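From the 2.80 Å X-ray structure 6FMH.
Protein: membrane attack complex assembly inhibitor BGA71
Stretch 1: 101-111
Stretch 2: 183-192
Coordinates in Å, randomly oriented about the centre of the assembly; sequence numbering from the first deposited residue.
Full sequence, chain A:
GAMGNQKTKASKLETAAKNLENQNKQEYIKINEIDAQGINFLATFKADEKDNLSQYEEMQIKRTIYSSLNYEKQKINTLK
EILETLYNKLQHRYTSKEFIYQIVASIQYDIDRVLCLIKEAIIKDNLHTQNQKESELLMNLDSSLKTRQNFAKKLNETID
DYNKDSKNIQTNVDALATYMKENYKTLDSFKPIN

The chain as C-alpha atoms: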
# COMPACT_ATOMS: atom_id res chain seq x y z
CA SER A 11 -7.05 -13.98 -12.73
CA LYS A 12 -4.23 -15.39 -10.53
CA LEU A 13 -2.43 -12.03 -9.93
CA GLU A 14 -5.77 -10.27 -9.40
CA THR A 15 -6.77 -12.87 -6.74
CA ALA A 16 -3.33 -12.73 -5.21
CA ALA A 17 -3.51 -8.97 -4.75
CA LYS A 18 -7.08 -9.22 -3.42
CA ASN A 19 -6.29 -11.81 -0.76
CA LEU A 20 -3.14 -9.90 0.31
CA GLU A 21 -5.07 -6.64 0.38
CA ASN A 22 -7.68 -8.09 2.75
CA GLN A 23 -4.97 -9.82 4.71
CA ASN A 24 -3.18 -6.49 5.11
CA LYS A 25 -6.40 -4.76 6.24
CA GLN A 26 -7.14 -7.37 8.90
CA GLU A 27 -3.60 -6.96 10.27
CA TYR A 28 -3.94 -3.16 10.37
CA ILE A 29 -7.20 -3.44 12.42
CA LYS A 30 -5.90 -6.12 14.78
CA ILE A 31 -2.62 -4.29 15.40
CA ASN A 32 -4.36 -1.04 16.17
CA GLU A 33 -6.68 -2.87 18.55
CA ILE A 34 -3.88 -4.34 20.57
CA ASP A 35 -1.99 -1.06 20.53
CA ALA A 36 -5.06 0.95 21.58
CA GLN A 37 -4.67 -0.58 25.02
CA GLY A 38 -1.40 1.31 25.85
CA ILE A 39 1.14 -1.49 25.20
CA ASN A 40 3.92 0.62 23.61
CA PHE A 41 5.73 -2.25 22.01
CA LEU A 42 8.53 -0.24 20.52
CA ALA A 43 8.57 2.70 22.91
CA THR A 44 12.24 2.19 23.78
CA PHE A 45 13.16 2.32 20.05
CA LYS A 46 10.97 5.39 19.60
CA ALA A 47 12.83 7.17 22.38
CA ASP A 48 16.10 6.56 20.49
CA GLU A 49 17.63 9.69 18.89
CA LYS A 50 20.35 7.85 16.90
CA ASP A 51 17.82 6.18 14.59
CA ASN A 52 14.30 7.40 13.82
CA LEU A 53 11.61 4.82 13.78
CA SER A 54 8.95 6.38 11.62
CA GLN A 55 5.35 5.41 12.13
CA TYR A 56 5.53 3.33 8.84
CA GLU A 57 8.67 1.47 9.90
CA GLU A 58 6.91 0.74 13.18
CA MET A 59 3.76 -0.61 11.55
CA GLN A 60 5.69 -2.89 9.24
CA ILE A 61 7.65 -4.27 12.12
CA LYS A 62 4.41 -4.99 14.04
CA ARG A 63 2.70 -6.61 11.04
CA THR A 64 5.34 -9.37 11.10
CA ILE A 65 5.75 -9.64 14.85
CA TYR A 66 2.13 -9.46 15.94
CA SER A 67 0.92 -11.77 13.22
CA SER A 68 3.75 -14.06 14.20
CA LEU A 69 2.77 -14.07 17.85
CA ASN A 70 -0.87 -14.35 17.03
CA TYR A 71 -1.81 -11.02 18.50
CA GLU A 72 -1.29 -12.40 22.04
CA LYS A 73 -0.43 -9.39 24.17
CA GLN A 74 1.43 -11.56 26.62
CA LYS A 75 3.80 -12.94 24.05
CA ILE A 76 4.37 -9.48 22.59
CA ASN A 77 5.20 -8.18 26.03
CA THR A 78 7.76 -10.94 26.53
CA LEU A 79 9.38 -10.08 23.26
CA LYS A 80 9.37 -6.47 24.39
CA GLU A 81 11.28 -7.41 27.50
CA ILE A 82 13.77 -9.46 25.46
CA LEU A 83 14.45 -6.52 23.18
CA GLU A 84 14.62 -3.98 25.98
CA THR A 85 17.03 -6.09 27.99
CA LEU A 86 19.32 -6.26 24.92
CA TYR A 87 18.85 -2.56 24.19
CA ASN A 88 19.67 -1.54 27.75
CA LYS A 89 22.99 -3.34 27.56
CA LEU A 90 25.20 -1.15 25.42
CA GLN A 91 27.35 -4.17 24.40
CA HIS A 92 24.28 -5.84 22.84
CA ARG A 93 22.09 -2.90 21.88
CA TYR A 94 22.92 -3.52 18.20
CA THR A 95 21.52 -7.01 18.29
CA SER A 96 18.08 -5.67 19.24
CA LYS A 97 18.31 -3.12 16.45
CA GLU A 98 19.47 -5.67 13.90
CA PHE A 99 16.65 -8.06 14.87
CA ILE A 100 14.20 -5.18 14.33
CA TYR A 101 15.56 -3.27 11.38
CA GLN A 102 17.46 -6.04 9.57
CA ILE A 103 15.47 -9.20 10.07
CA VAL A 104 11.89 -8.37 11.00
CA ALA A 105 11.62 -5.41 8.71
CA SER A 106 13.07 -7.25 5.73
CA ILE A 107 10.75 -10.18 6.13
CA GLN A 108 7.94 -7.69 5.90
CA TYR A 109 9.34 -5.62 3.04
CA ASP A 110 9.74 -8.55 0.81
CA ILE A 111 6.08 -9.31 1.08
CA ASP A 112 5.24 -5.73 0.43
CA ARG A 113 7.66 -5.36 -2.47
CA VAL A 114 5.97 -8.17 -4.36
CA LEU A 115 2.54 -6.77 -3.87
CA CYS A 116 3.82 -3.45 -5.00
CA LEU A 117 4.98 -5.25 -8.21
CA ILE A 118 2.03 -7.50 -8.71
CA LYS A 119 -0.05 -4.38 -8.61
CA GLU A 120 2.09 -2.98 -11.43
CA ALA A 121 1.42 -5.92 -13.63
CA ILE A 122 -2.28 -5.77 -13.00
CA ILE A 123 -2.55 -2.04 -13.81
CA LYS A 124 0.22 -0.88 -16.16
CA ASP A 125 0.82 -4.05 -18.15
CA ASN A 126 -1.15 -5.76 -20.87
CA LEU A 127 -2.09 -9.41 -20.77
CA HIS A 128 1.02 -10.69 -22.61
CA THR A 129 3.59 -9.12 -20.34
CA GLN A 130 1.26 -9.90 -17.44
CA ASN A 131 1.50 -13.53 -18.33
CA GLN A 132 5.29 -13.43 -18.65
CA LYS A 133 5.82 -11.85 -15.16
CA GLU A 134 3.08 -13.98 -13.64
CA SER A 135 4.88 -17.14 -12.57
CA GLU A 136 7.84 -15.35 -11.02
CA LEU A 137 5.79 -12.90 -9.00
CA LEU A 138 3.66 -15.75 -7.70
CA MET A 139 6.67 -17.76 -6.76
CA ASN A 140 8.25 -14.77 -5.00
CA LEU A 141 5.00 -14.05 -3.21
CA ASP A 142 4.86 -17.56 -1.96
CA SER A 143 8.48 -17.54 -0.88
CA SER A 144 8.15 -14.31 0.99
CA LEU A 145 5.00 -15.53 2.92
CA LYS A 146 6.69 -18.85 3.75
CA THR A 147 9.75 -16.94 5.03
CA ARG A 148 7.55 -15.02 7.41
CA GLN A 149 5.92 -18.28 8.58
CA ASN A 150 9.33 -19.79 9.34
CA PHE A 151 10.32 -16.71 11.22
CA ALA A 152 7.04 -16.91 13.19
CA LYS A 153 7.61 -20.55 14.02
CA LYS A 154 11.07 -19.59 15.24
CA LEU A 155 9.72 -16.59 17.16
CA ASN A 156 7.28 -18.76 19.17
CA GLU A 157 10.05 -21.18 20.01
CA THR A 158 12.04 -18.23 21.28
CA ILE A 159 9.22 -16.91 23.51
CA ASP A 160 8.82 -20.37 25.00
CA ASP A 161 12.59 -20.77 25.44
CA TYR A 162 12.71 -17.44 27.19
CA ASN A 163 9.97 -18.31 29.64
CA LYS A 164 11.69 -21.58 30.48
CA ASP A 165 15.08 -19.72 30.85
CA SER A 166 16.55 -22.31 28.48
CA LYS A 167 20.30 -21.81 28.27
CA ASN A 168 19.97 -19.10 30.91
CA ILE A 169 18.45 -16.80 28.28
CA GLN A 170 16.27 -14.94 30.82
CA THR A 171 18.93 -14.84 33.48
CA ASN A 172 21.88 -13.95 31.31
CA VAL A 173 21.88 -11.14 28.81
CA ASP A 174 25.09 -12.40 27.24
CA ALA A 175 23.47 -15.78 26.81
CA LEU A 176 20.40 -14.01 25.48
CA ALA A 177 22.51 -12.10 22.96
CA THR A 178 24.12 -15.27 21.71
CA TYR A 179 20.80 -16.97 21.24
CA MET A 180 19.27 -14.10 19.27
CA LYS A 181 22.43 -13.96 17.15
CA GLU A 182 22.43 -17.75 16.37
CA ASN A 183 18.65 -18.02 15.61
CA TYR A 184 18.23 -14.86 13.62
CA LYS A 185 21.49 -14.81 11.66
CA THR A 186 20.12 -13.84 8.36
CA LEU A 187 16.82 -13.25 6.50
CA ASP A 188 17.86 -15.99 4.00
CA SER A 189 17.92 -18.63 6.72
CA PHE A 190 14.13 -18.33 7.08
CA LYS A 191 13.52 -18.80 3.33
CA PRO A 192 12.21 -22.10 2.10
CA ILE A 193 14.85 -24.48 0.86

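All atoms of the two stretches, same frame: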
# COMPACT_ATOMS: atom_id res chain seq x y z
N TYR A 101 15.40 -3.92 12.65
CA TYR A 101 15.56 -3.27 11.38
C TYR A 101 16.07 -4.20 10.27
O TYR A 101 15.72 -4.01 9.14
CB TYR A 101 16.46 -2.04 11.52
CG TYR A 101 15.91 -0.95 12.43
CD1 TYR A 101 14.69 -0.34 12.18
CD2 TYR A 101 16.63 -0.53 13.54
CE1 TYR A 101 14.20 0.65 13.02
CE2 TYR A 101 16.15 0.47 14.38
CZ TYR A 101 14.94 1.05 14.13
OH TYR A 101 14.47 2.03 14.99
N GLN A 102 16.85 -5.21 10.60
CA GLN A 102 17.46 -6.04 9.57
C GLN A 102 16.74 -7.32 9.28
O GLN A 102 16.72 -7.78 8.14
CB GLN A 102 18.89 -6.35 9.97
CG GLN A 102 19.82 -6.85 8.87
CD GLN A 102 21.01 -7.58 9.48
OE1 GLN A 102 21.64 -7.04 10.39
NE2 GLN A 102 21.31 -8.81 9.04
N ILE A 103 16.15 -7.93 10.29
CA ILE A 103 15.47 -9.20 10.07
C ILE A 103 13.97 -9.01 9.94
O ILE A 103 13.39 -9.45 8.96
CB ILE A 103 15.85 -10.17 11.18
CG1 ILE A 103 17.31 -10.56 10.97
CG2 ILE A 103 14.87 -11.36 11.25
CD1 ILE A 103 17.62 -11.96 10.52
N VAL A 104 13.34 -8.42 10.95
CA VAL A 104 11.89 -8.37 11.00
C VAL A 104 11.39 -7.51 9.85
O VAL A 104 10.46 -7.86 9.13
CB VAL A 104 11.40 -7.85 12.37
CG1 VAL A 104 9.91 -7.57 12.33
CG2 VAL A 104 11.70 -8.88 13.46
N ALA A 105 12.04 -6.38 9.67
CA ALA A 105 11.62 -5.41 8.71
C ALA A 105 11.77 -5.91 7.28
O ALA A 105 11.04 -5.50 6.37
CB ALA A 105 12.38 -4.07 8.92
N SER A 106 12.77 -6.75 7.07
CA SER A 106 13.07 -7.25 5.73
C SER A 106 12.09 -8.33 5.35
O SER A 106 11.69 -8.46 4.21
CB SER A 106 14.51 -7.80 5.71
OG SER A 106 15.45 -6.72 5.97
N ILE A 107 11.73 -9.14 6.32
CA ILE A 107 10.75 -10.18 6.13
C ILE A 107 9.48 -9.52 5.65
O ILE A 107 8.90 -9.90 4.66
CB ILE A 107 10.56 -10.97 7.42
CG1 ILE A 107 11.78 -11.89 7.62
CG2 ILE A 107 9.32 -11.84 7.36
CD1 ILE A 107 11.99 -12.33 9.05
N GLN A 108 9.11 -8.44 6.31
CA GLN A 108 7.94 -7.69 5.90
C GLN A 108 8.15 -7.07 4.54
O GLN A 108 7.25 -7.14 3.69
CB GLN A 108 7.65 -6.60 6.90
CG GLN A 108 6.20 -6.08 6.92
CD GLN A 108 5.09 -7.14 6.92
OE1 GLN A 108 5.05 -8.01 7.75
NE2 GLN A 108 4.18 -7.04 5.97
N TYR A 109 9.23 -6.36 4.28
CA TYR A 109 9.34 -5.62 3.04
C TYR A 109 9.24 -6.49 1.83
O TYR A 109 8.72 -6.09 0.81
CB TYR A 109 10.60 -4.74 2.97
CG TYR A 109 10.84 -4.14 1.57
CD1 TYR A 109 10.10 -3.06 1.12
CD2 TYR A 109 11.76 -4.70 0.68
CE1 TYR A 109 10.28 -2.55 -0.13
CE2 TYR A 109 11.93 -4.18 -0.57
CZ TYR A 109 11.18 -3.11 -0.96
OH TYR A 109 11.30 -2.56 -2.18
N ASP A 110 9.79 -7.66 1.91
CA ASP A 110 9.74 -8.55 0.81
C ASP A 110 8.34 -8.79 0.39
O ASP A 110 8.03 -8.77 -0.75
CB ASP A 110 10.42 -9.84 1.18
CG ASP A 110 11.87 -9.80 1.01
OD1 ASP A 110 12.43 -8.77 0.74
OD2 ASP A 110 12.49 -10.79 1.14
N ILE A 111 7.47 -9.03 1.34
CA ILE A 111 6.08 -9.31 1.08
C ILE A 111 5.41 -8.13 0.45
O ILE A 111 4.57 -8.26 -0.37
CB ILE A 111 5.35 -9.66 2.38
CG1 ILE A 111 5.91 -10.91 3.02
CG2 ILE A 111 3.89 -9.92 2.14
CD1 ILE A 111 5.49 -11.13 4.43
N ASN A 183 19.95 -17.60 16.13
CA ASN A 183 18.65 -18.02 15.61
C ASN A 183 18.06 -17.02 14.67
O ASN A 183 17.00 -17.23 14.11
CB ASN A 183 17.73 -18.28 16.78
CG ASN A 183 18.21 -19.44 17.59
OD1 ASN A 183 18.05 -20.62 17.19
ND2 ASN A 183 18.71 -19.15 18.78
N TYR A 184 18.70 -15.87 14.54
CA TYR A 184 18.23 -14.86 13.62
C TYR A 184 19.37 -14.30 12.80
O TYR A 184 19.52 -13.10 12.70
CB TYR A 184 17.44 -13.80 14.41
CG TYR A 184 16.23 -14.42 15.12
CD1 TYR A 184 15.06 -14.66 14.44
CD2 TYR A 184 16.30 -14.78 16.43
CE1 TYR A 184 13.98 -15.22 15.07
CE2 TYR A 184 15.23 -15.36 17.07
CZ TYR A 184 14.06 -15.58 16.39
OH TYR A 184 12.96 -16.13 17.06
N LYS A 185 20.21 -15.17 12.29
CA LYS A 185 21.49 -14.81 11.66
C LYS A 185 21.29 -13.94 10.47
O LYS A 185 21.92 -12.90 10.29
CB LYS A 185 22.20 -16.05 11.13
CG LYS A 185 23.08 -16.78 12.14
CD LYS A 185 24.10 -17.72 11.49
CE LYS A 185 25.44 -17.81 12.25
NZ LYS A 185 26.04 -19.19 12.20
N THR A 186 20.35 -14.39 9.66
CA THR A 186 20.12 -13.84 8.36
C THR A 186 18.63 -14.06 7.94
O THR A 186 18.04 -15.09 8.22
CB THR A 186 21.15 -14.52 7.40
OG1 THR A 186 21.36 -13.71 6.26
CG2 THR A 186 20.72 -15.88 6.95
N LEU A 187 18.07 -13.09 7.26
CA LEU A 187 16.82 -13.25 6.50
C LEU A 187 16.76 -14.58 5.68
O LEU A 187 15.79 -15.34 5.78
CB LEU A 187 16.67 -12.08 5.53
CG LEU A 187 15.55 -12.08 4.51
CD1 LEU A 187 14.24 -11.84 5.23
CD2 LEU A 187 15.78 -10.99 3.48
N ASP A 188 17.81 -14.83 4.90
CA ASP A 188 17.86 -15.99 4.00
C ASP A 188 17.66 -17.33 4.70
O ASP A 188 17.23 -18.28 4.10
CB ASP A 188 19.21 -16.02 3.28
CG ASP A 188 19.21 -15.20 2.02
OD1 ASP A 188 18.17 -14.49 1.75
OD2 ASP A 188 20.24 -15.30 1.28
N SER A 189 18.01 -17.40 5.99
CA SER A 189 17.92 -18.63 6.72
C SER A 189 16.47 -19.01 6.93
O SER A 189 16.18 -20.16 7.17
CB SER A 189 18.59 -18.47 8.08
OG SER A 189 17.99 -17.42 8.85
N PHE A 190 15.56 -18.04 6.89
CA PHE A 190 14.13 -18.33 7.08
C PHE A 190 13.41 -18.64 5.78
O PHE A 190 12.26 -19.01 5.81
CB PHE A 190 13.46 -17.19 7.79
CG PHE A 190 13.94 -17.02 9.16
CD1 PHE A 190 13.56 -17.88 10.14
CD2 PHE A 190 14.80 -15.96 9.49
CE1 PHE A 190 13.99 -17.73 11.45
CE2 PHE A 190 15.25 -15.81 10.80
CZ PHE A 190 14.83 -16.69 11.78
N LYS A 191 14.10 -18.48 4.64
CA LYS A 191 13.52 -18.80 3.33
C LYS A 191 13.35 -20.26 3.18
O LYS A 191 14.09 -21.01 3.80
CB LYS A 191 14.37 -18.26 2.22
CG LYS A 191 14.21 -16.76 2.06
CD LYS A 191 15.05 -16.19 0.98
CE LYS A 191 14.69 -14.70 0.86
NZ LYS A 191 15.11 -13.90 2.07
N PRO A 192 12.36 -20.68 2.39
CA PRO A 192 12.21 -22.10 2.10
C PRO A 192 13.34 -22.63 1.27
O PRO A 192 13.99 -21.90 0.55
CB PRO A 192 10.82 -22.22 1.45
CG PRO A 192 10.46 -20.87 1.03
CD PRO A 192 11.21 -19.91 1.92

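Stretch 2 packs as an irregular segment against one side of the helix that runs through 101-111, burying 365 Å² in total, both sides summed. No hydrogen bond or salt bridge joins the two, so the contact must be read from apolar distances and side-chain directions.

Asn-183 lies out of reach. At Tyr-184 the CA-to-CB bond points toward the helix, and its CB lies 4.3 Å from Ile-103 CD1. The closer approach is to backbone: Ile-103 CD1 sits 3.1 Å from Tyr-184 O, tight for a methyl against a carbonyl oxygen. The chi2 of Ile-103, -110°, falls between rotamer wells, so at 2.80 Å resolution this short distance deserves caution.

Lys-185 and Thr-186 direct their CA-to-CB bonds away and meet the helix mainly through main chain; Ile-103 CD1 is 3.5 Å from Thr-186 C. The same methyl is 3.5 Å from Leu-187 N, at the point where the backbones come nearest, with Ile-103 CA and Leu-187 CA 5.6 Å apart.

Leu-187 has the largest covered area, 89 Å², barely above the 88 Å² of Ile-103. Its CA-to-CB bond points sideways, but chi1 t and chi2 p bring the branch ends nearer: Leu-187 CD1 lies 3.4 Å from Ile-107 CG1; both Leu-187 CD1 and CD2 are 4.1 Å from Ser-106 CB; Leu-187 CD2 is 4.0 Å from Asp-110 OD2. These partners follow the helical repeat, which places residues 103, 106, 107 and 110 along one side.

Asp-188 and Ser-189 make no contact across. The Phe-190 ring meets Ile-103 obliquely, with CE2 4.5 Å from CG2. Lys-191 NZ forms a salt bridge within its own stretch, 3.1 Å from Asp-188 OD1; Asp-110 OD2 is 4.2 Å from Lys-191 NZ, opposite charges near each other but beyond salt-bridge range.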